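Long-range contact in methylenetetrahydrofolate--tRNA-(uracil-5-)-methyltransferase TrmFO (PDB 3G5S), which probably catalyses the folate- and FAD-dependent methylation of uridine 54 in tRNA to 5-methyluridine, using methylenetetrahydrofolate as the carbon source: residues A[234-247]-A[253-265]. Sequence-based numbering, arbitrary orientation.
Sequences YQTLLFGPMKPVGL and GKEPFAVVQLRQE. With EDO (1,2-ethanediol), chain G.
Pro-244 lays its ring against the chain of 255-257, CB reaching Pro-256 O at 3.1 Å while CG touches both that oxygen and Phe-257 O. After the short helix 236-239, consecutive beta turns, type I from Gly-240 to Lys-243 and type II from Pro-244 to Leu-247, carry the chain along the start of strand 258-264, which lies between 187-191 and 271-274 in the antiparallel sheet of this FAD-dependent methyltransferase. One direct backbone hydrogen bond joins the two, Val-259 N to Met-242 O (3.0 Å, 166° at the hydrogen). Met-242 CA answers with a C-H...O contact to Val-259 O at 3.0 Å. Selenomethionine Met-242 bends at its last torsion (chi3 70°), which brings CE to Val-260 CG2; Met-191 of strand 187-191 also touches this side chain. Beyond the turns, Leu-247 CD1 meets both methyls of Val-259, and CG2 of that valine also lies near Lys-243 O. At the helix, CD2 of Leu-238 lies against Phe-257 CE2 and CD1 against CZ, CD2 also meeting Ala-258 CB at 3.8 Å. Phe-257, whose CB points away, returns its ring to this leucine because chi1 of 179° sets CG opposite the backbone N; Tyr-234 OH reaches Phe-257 CZ (4.0 Å), the two side chains crossing at about a right angle. Water extends the pairing where the backbones part: one molecule bridges Pro-241 O and Gln-261 N, and a second lies within bonding distance of both Pro-241 O and OE1 of Gln-261, whose NE2 is hydrogen-bonded to Asn-188 OD1. At the far end, a third water accepts from Gly-246 N and donates to Glu-255 OE2 at 2.6 Å.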
loop_
_atom_site.group_PDB
_atom_site.type_symbol
_atom_site.label_atom_id
_atom_site.label_comp_id
_atom_site.label_asym_id
_atom_site.label_seq_id
_atom_site.Cartn_x
_atom_site.Cartn_y
_atom_site.Cartn_z
ATOM N N TYR A 234 8.727 -31.770 -4.015
ATOM C CA TYR A 234 9.855 -31.298 -4.815
ATOM C C TYR A 234 9.436 -30.825 -6.211
ATOM O O TYR A 234 9.975 -29.850 -6.727
ATOM C CB TYR A 234 10.894 -32.421 -4.928
ATOM C CG TYR A 234 12.165 -32.076 -5.674
ATOM C CD1 TYR A 234 12.300 -32.358 -7.029
ATOM C CD2 TYR A 234 13.244 -31.498 -5.018
ATOM C CE1 TYR A 234 13.471 -32.060 -7.710
ATOM C CE2 TYR A 234 14.417 -31.197 -5.690
ATOM C CZ TYR A 234 14.523 -31.479 -7.036
ATOM O OH TYR A 234 15.693 -31.183 -7.706
ATOM N N GLN A 235 8.479 -31.511 -6.827
ATOM C CA GLN A 235 8.093 -31.183 -8.198
ATOM C C GLN A 235 7.259 -29.918 -8.326
ATOM O O GLN A 235 7.206 -29.314 -9.392
ATOM C CB GLN A 235 7.294 -32.330 -8.813
ATOM C CG GLN A 235 8.073 -33.603 -9.025
ATOM C CD GLN A 235 7.261 -34.614 -9.804
ATOM O OE1 GLN A 235 6.326 -35.221 -9.278
ATOM N NE2 GLN A 235 7.593 -34.782 -11.074
ATOM N N THR A 236 6.595 -29.539 -7.242
ATOM C CA THR A 236 5.529 -28.549 -7.306
ATOM C C THR A 236 5.984 -27.205 -7.876
ATOM O O THR A 236 5.370 -26.676 -8.801
ATOM C CB THR A 236 4.898 -28.356 -5.919
ATOM O OG1 THR A 236 4.756 -29.628 -5.273
ATOM C CG2 THR A 236 3.554 -27.672 -6.031
ATOM N N LEU A 237 7.057 -26.646 -7.333
ATOM C CA LEU A 237 7.525 -25.355 -7.832
ATOM C C LEU A 237 7.983 -25.432 -9.293
ATOM O O LEU A 237 7.871 -24.459 -10.042
ATOM C CB LEU A 237 8.636 -24.787 -6.941
ATOM C CG LEU A 237 8.178 -24.348 -5.550
ATOM C CD1 LEU A 237 9.371 -24.124 -4.634
ATOM C CD2 LEU A 237 7.321 -23.093 -5.637
ATOM N N LEU A 238 8.477 -26.601 -9.698
ATOM C CA LEU A 238 8.969 -26.812 -11.058
ATOM C C LEU A 238 7.828 -26.884 -12.071
ATOM O O LEU A 238 8.003 -26.536 -13.240
ATOM C CB LEU A 238 9.833 -28.075 -11.136
ATOM C CG LEU A 238 11.073 -28.089 -10.242
ATOM C CD1 LEU A 238 11.748 -29.453 -10.297
ATOM C CD2 LEU A 238 12.041 -26.978 -10.632
ATOM N N PHE A 239 6.664 -27.340 -11.621
ATOM C CA PHE A 239 5.474 -27.310 -12.459
ATOM C C PHE A 239 4.862 -25.918 -12.475
ATOM O O PHE A 239 4.153 -25.572 -13.416
ATOM C CB PHE A 239 4.409 -28.271 -11.929
ATOM C CG PHE A 239 4.629 -29.713 -12.302
ATOM C CD1 PHE A 239 4.618 -30.114 -13.628
ATOM C CD2 PHE A 239 4.812 -30.675 -11.324
ATOM C CE1 PHE A 239 4.794 -31.434 -13.977
ATOM C CE2 PHE A 239 4.990 -32.012 -11.669
ATOM C CZ PHE A 239 4.984 -32.386 -12.998
ATOM N N GLY A 240 5.138 -25.141 -11.423
ATOM C CA GLY A 240 4.498 -23.860 -11.178
ATOM C C GLY A 240 5.373 -22.661 -11.507
ATOM O O GLY A 240 5.835 -22.524 -12.631
ATOM N N PRO A 241 5.618 -21.787 -10.519
ATOM C CA PRO A 241 6.193 -20.478 -10.844
ATOM C C PRO A 241 7.648 -20.543 -11.265
ATOM O O PRO A 241 8.138 -19.560 -11.803
ATOM C CB PRO A 241 6.046 -19.705 -9.532
ATOM C CG PRO A 241 6.044 -20.769 -8.486
ATOM C CD PRO A 241 5.248 -21.882 -9.098
HETATM N N MSE A 242 8.321 -21.667 -11.036
HETATM C CA MSE A 242 9.723 -21.790 -11.403
HETATM C C MSE A 242 9.918 -22.587 -12.691
HETATM O O MSE A 242 11.047 -22.912 -13.062
HETATM C CB MSE A 242 10.541 -22.369 -10.240
HETATM C CG MSE A 242 10.463 -21.511 -8.975
HETATM SE SE MSE A 242 11.558 -22.116 -7.504
HETATM C CE MSE A 242 13.297 -21.691 -8.249
ATOM N N LYS A 243 8.827 -22.875 -13.394
ATOM C CA LYS A 243 8.927 -23.642 -14.638
ATOM C C LYS A 243 9.723 -22.899 -15.714
ATOM O O LYS A 243 9.610 -21.685 -15.842
ATOM C CB LYS A 243 7.533 -23.994 -15.155
ATOM C CG LYS A 243 6.741 -22.816 -15.677
ATOM C CD LYS A 243 5.301 -23.234 -15.940
ATOM C CE LYS A 243 4.465 -22.074 -16.434
ATOM N NZ LYS A 243 3.052 -22.469 -16.657
ATOM N N PRO A 244 10.534 -23.632 -16.491
ATOM C CA PRO A 244 11.364 -23.012 -17.526
ATOM C C PRO A 244 10.753 -23.093 -18.922
ATOM O O PRO A 244 11.431 -22.787 -19.904
ATOM C CB PRO A 244 12.628 -23.865 -17.466
ATOM C CG PRO A 244 12.090 -25.248 -17.209
ATOM C CD PRO A 244 10.908 -25.043 -16.275
ATOM N N VAL A 245 9.489 -23.502 -18.992
ATOM C CA VAL A 245 8.797 -23.749 -20.257
ATOM C C VAL A 245 8.913 -22.579 -21.231
ATOM O O VAL A 245 8.566 -21.449 -20.898
ATOM C CB VAL A 245 7.307 -24.055 -20.021
ATOM C CG1 VAL A 245 6.619 -24.336 -21.337
ATOM C CG2 VAL A 245 7.159 -25.230 -19.072
ATOM N N GLY A 246 9.406 -22.862 -22.433
ATOM C CA GLY A 246 9.486 -21.855 -23.478
ATOM C C GLY A 246 10.640 -20.870 -23.358
ATOM O O GLY A 246 10.709 -19.899 -24.117
ATOM N N LEU A 247 11.550 -21.115 -22.420
ATOM C CA LEU A 247 12.706 -20.243 -22.221
ATOM C C LEU A 247 13.996 -20.923 -22.655
ATOM O O LEU A 247 14.159 -22.134 -22.492
ATOM C CB LEU A 247 12.809 -19.820 -20.755
ATOM C CG LEU A 247 11.615 -19.053 -20.180
ATOM C CD1 LEU A 247 11.727 -18.935 -18.667
ATOM C CD2 LEU A 247 11.488 -17.682 -20.827
ATOM N N GLY A 253 22.285 -22.173 -24.241
ATOM C CA GLY A 253 21.563 -22.459 -25.468
ATOM C C GLY A 253 20.467 -23.492 -25.269
ATOM O O GLY A 253 19.951 -24.052 -26.235
ATOM N N LYS A 254 20.108 -23.750 -24.015
ATOM C CA LYS A 254 19.097 -24.748 -23.710
ATOM C C LYS A 254 18.110 -24.243 -22.668
ATOM O O LYS A 254 18.329 -23.219 -22.013
ATOM C CB LYS A 254 19.746 -26.038 -23.209
ATOM C CG LYS A 254 20.758 -26.630 -24.175
ATOM C CD LYS A 254 21.267 -27.980 -23.703
ATOM C CE LYS A 254 21.868 -27.894 -22.311
ATOM N NZ LYS A 254 22.889 -28.960 -22.103
ATOM N N GLU A 255 17.017 -24.976 -22.522
ATOM C CA GLU A 255 16.065 -24.710 -21.467
ATOM C C GLU A 255 16.785 -24.739 -20.118
ATOM O O GLU A 255 17.554 -25.653 -19.846
ATOM C CB GLU A 255 14.990 -25.796 -21.509
ATOM C CG GLU A 255 13.791 -25.572 -20.617
ATOM C CD GLU A 255 12.880 -26.783 -20.620
ATOM O OE1 GLU A 255 13.217 -27.777 -19.949
ATOM O OE2 GLU A 255 11.844 -26.754 -21.313
ATOM N N PRO A 256 16.566 -23.727 -19.267
ATOM C CA PRO A 256 17.150 -23.803 -17.924
ATOM C C PRO A 256 16.451 -24.873 -17.090
ATOM O O PRO A 256 15.344 -25.308 -17.424
ATOM C CB PRO A 256 16.901 -22.407 -17.345
ATOM C CG PRO A 256 15.796 -21.842 -18.152
ATOM C CD PRO A 256 15.843 -22.468 -19.504
ATOM N N PHE A 257 17.105 -25.319 -16.029
ATOM C CA PHE A 257 16.470 -26.284 -15.144
ATOM C C PHE A 257 15.244 -25.664 -14.464
ATOM O O PHE A 257 14.165 -26.250 -14.440
ATOM C CB PHE A 257 17.443 -26.806 -14.091
ATOM C CG PHE A 257 16.815 -27.785 -13.148
ATOM C CD1 PHE A 257 16.723 -29.128 -13.484
ATOM C CD2 PHE A 257 16.266 -27.358 -11.951
ATOM C CE1 PHE A 257 16.123 -30.032 -12.624
ATOM C CE2 PHE A 257 15.664 -28.253 -11.091
ATOM C CZ PHE A 257 15.590 -29.592 -11.428
ATOM N N ALA A 258 15.423 -24.473 -13.909
ATOM C CA ALA A 258 14.345 -23.741 -13.261
ATOM C C ALA A 258 14.667 -22.261 -13.373
ATOM O O ALA A 258 15.818 -21.891 -13.630
ATOM C CB ALA A 258 14.233 -24.156 -11.812
ATOM N N VAL A 259 13.650 -21.416 -13.218
ATOM C CA VAL A 259 13.857 -19.978 -13.207
ATOM C C VAL A 259 13.007 -19.331 -12.137
ATOM O O VAL A 259 12.012 -19.888 -11.690
ATOM C CB VAL A 259 13.483 -19.310 -14.552
ATOM C CG1 VAL A 259 14.244 -19.944 -15.702
ATOM C CG2 VAL A 259 11.981 -19.359 -14.779
ATOM N N VAL A 260 13.435 -18.156 -11.706
ATOM C CA VAL A 260 12.540 -17.212 -11.062
ATOM C C VAL A 260 12.355 -16.065 -12.048
ATOM O O VAL A 260 13.331 -15.512 -12.568
ATOM C CB VAL A 260 13.108 -16.697 -9.733
ATOM C CG1 VAL A 260 12.247 -15.572 -9.178
ATOM C CG2 VAL A 260 13.224 -17.844 -8.735
ATOM N N GLN A 261 11.100 -15.721 -12.327
ATOM C CA GLN A 261 10.814 -14.621 -13.228
ATOM C C GLN A 261 10.507 -13.361 -12.446
ATOM O O GLN A 261 9.913 -13.429 -11.368
ATOM C CB GLN A 261 9.604 -14.941 -14.093
ATOM C CG GLN A 261 9.792 -16.086 -15.033
ATOM C CD GLN A 261 8.709 -16.112 -16.068
ATOM O OE1 GLN A 261 7.526 -16.232 -15.738
ATOM N NE2 GLN A 261 9.093 -15.972 -17.329
ATOM N N LEU A 262 10.887 -12.217 -13.003
ATOM C CA LEU A 262 10.522 -10.930 -12.432
ATOM C C LEU A 262 9.795 -10.102 -13.469
ATOM O O LEU A 262 10.106 -10.168 -14.660
ATOM C CB LEU A 262 11.745 -10.168 -11.928
ATOM C CG LEU A 262 12.414 -10.796 -10.701
ATOM C CD1 LEU A 262 13.473 -11.771 -11.136
ATOM C CD2 LEU A 262 13.008 -9.720 -9.811
ATOM N N ARG A 263 8.815 -9.332 -13.016
ATOM C CA ARG A 263 8.069 -8.473 -13.925
ATOM C C ARG A 263 8.052 -7.040 -13.424
ATOM O O ARG A 263 8.083 -6.781 -12.222
ATOM C CB ARG A 263 6.643 -8.977 -14.130
ATOM C CG ARG A 263 5.697 -8.664 -13.010
ATOM C CD ARG A 263 4.253 -8.932 -13.418
ATOM N NE ARG A 263 3.376 -8.118 -12.600
ATOM C CZ ARG A 263 2.054 -8.049 -12.714
ATOM N NH1 ARG A 263 1.400 -8.765 -13.622
ATOM N NH2 ARG A 263 1.392 -7.245 -11.897
ATOM N N GLN A 264 7.991 -6.106 -14.362
ATOM C CA GLN A 264 7.969 -4.693 -14.036
ATOM C C GLN A 264 6.610 -4.284 -13.456
ATOM O O GLN A 264 5.564 -4.585 -14.039
ATOM C CB GLN A 264 8.288 -3.883 -15.288
ATOM C CG GLN A 264 8.341 -2.396 -15.049
ATOM C CD GLN A 264 8.750 -1.612 -16.277
ATOM O OE1 GLN A 264 8.432 -0.427 -16.397
ATOM N NE2 GLN A 264 9.448 -2.262 -17.200
ATOM N N GLU A 265 6.627 -3.590 -12.319
ATOM C CA GLU A 265 5.386 -3.156 -11.679
ATOM C C GLU A 265 5.103 -1.669 -11.865
ATOM O O GLU A 265 3.957 -1.275 -12.059
ATOM C CB GLU A 265 5.402 -3.471 -10.185
ATOM C CG GLU A 265 5.438 -4.948 -9.859
ATOM C CD GLU A 265 4.252 -5.735 -10.410
ATOM O OE1 GLU A 265 3.224 -5.136 -10.791
ATOM O OE2 GLU A 265 4.356 -6.976 -10.448
HETATM C C1 EDO G . 3.876 -0.902 -15.521
HETATM O O1 EDO G . 3.275 0.183 -14.801
HETATM C C2 EDO G . 2.816 -1.769 -16.195
HETATM O O2 EDO G . 1.770 -0.935 -16.693
HETATM O O HOH W 1 8.881 -16.981 -11.076
HETATM O O HOH W 2 6.457 -17.382 -13.430
HETATM O O HOH W 3 10.898 -25.180 -23.220
#